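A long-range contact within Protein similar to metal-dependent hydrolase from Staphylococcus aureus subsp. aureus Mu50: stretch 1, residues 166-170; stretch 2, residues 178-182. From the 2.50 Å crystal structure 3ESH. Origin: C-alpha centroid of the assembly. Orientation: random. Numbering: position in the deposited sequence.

Stretch 1, residues 166-170: LFEKH
Stretch 2 (178-182) KMQHS

How do the two backbones meet? They run antiparallel, with His170 facing Gln180 (CA to CA 4.5 Å) in a non-hydrogen-bonded bridge pair and Lys169 beside His181 (CA to CA 4.9 Å). Stretch 2 is extended from Lys178 through His181, with phi/psi of -91/145 at Met179, -148/120 at Gln180 and -57/117 at His181. Stretch 1 is extended at Leu166 (-111/147) and Phe167 (-135/154), breaks at Glu168 (-94/-68) and Lys169 (-103/-51), and is extended again at His170 (-141/159).

Which polar contacts fix this register? A single hydrogen bond crosses the gap, from His181 N to Lys169 O at 2.7 Å, nearly straight at 171°. The same Lys169 O lies 3.4 Å from Gln180 CA in a CA-H...O contact, and a second such contact joins His170 CA to Met179 O at 3.2 Å. The two CA-H...O contacts accompany the close backbone approach at the bridge, where His170 and Gln180 form no backbone hydrogen bonds with each other.

What fills the buried side of the contact? Phe167 and selenomethionine Met179 both point toward the opposite stretch and are buried. Phe167 takes chi1 p (82°) with chi2 97°, which sets its ring so that Met179 CB lies over one face while His181 N sits at the edge, 3.9 Å from Phe167 CE1. Met179 is m, t, p (-60°, 175°, 87°): the extended chi2 carries SE to 5.0 Å from the Phe167 ring centroid, obliquely at 32° off the normal, and chi3 brings CE within 4.0 Å of Phe167 CE2. A flat aromatic ring and a flexible, polarizable chain suit this apolar packing.

How are the remaining side chains disposed? His181 also points toward stretch 1; the backbone places His181 CB 3.3 Å from Glu168 O, and chi1 t (-177°) and chi2 39° then set the ring, whose ND1 is hydrogen-bonded elsewhere in the structure. At the bridge, His170 and Gln180 send their side chains to the same sheet face. His170, p at 45° with chi2 66°, leads its ring end away, whereas Gln180 is extended (t, t, chi3 157°). The CA-to-CB bonds of Glu168 (m, t, chi3 177°) and Lys169 (t throughout) point away from stretch 2; Glu168 OE1 is hydrogen-bonded elsewhere in the structure, and the extended Lys169 is exposed, as suits its ammonium group. In all, 292 Å² is buried, summed over both sides.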

# COMPACT_ATOMS: atom_id res chain seq x y z
N LEU A 166 -16.89 17.59 0.04
CA LEU A 166 -15.87 16.68 0.51
C LEU A 166 -14.49 17.08 0.04
O LEU A 166 -14.32 17.62 -1.05
CB LEU A 166 -16.15 15.26 0.01
CG LEU A 166 -17.48 14.69 0.46
CD1 LEU A 166 -17.83 13.47 -0.34
CD2 LEU A 166 -17.42 14.38 1.94
N PHE A 167 -13.50 16.79 0.88
CA PHE A 167 -12.11 17.08 0.56
C PHE A 167 -11.25 15.86 0.93
O PHE A 167 -11.61 15.06 1.82
CB PHE A 167 -11.64 18.35 1.30
CG PHE A 167 -11.23 18.12 2.72
CD1 PHE A 167 -9.90 17.96 3.05
CD2 PHE A 167 -12.18 18.04 3.73
CE1 PHE A 167 -9.50 17.73 4.36
CE2 PHE A 167 -11.81 17.81 5.04
CZ PHE A 167 -10.46 17.65 5.36
N GLU A 168 -10.11 15.71 0.25
CA GLU A 168 -9.22 14.59 0.52
C GLU A 168 -8.10 14.89 1.51
O GLU A 168 -8.12 14.37 2.63
CB GLU A 168 -8.65 14.04 -0.79
CG GLU A 168 -9.72 13.37 -1.65
CD GLU A 168 -9.19 12.77 -2.95
OE1 GLU A 168 -10.00 12.16 -3.68
OE2 GLU A 168 -7.98 12.90 -3.23
N LYS A 169 -7.15 15.73 1.13
CA LYS A 169 -6.03 16.05 2.01
C LYS A 169 -6.13 17.42 2.69
O LYS A 169 -5.97 17.54 3.91
CB LYS A 169 -4.71 15.94 1.24
CG LYS A 169 -3.47 16.06 2.11
CD LYS A 169 -2.19 16.14 1.29
CE LYS A 169 -1.04 16.69 2.11
NZ LYS A 169 0.16 16.98 1.27
N HIS A 170 -6.37 18.47 1.90
CA HIS A 170 -6.50 19.82 2.47
C HIS A 170 -7.60 20.59 1.76
O HIS A 170 -8.00 20.24 0.66
CB HIS A 170 -5.17 20.58 2.39
CG HIS A 170 -4.47 20.45 1.08
ND1 HIS A 170 -4.98 20.96 -0.10
CD2 HIS A 170 -3.30 19.84 0.75
CE1 HIS A 170 -4.16 20.67 -1.10
NE2 HIS A 170 -3.13 19.99 -0.60
N LYS A 178 -7.84 26.77 7.19
CA LYS A 178 -7.33 25.61 6.45
C LYS A 178 -7.55 24.26 7.12
O LYS A 178 -7.08 24.01 8.22
CB LYS A 178 -5.83 25.80 6.16
CG LYS A 178 -5.49 27.12 5.46
CD LYS A 178 -4.05 27.18 4.99
CE LYS A 178 -3.72 28.53 4.34
NZ LYS A 178 -2.35 28.62 3.76
N MSE A 179 -8.29 23.38 6.44
CA MSE A 179 -8.57 22.04 6.96
C MSE A 179 -7.50 21.10 6.46
O MSE A 179 -7.03 21.24 5.33
CB MSE A 179 -9.94 21.58 6.48
CG MSE A 179 -11.01 22.49 6.95
SE MSE A 179 -12.67 21.95 6.20
CE MSE A 179 -13.18 20.71 7.51
N GLN A 180 -7.12 20.12 7.27
CA GLN A 180 -6.07 19.18 6.87
C GLN A 180 -6.21 17.76 7.42
O GLN A 180 -6.22 17.54 8.63
CB GLN A 180 -4.72 19.77 7.27
CG GLN A 180 -3.54 18.94 6.88
CD GLN A 180 -2.23 19.59 7.30
OE1 GLN A 180 -1.21 18.92 7.45
NE2 GLN A 180 -2.26 20.91 7.47
N HIS A 181 -6.32 16.81 6.51
CA HIS A 181 -6.47 15.39 6.85
C HIS A 181 -5.32 14.90 7.73
O HIS A 181 -4.17 14.90 7.30
CB HIS A 181 -6.52 14.57 5.55
CG HIS A 181 -6.75 13.10 5.77
ND1 HIS A 181 -7.62 12.61 6.72
CD2 HIS A 181 -6.29 12.03 5.08
CE1 HIS A 181 -7.69 11.30 6.61
NE2 HIS A 181 -6.90 10.92 5.62
N SER A 182 -5.62 14.48 8.95
CA SER A 182 -4.57 14.01 9.85
C SER A 182 -4.63 12.51 10.07
O SER A 182 -3.60 11.85 10.15
CB SER A 182 -4.65 14.70 11.22
OG SER A 182 -5.64 14.11 12.04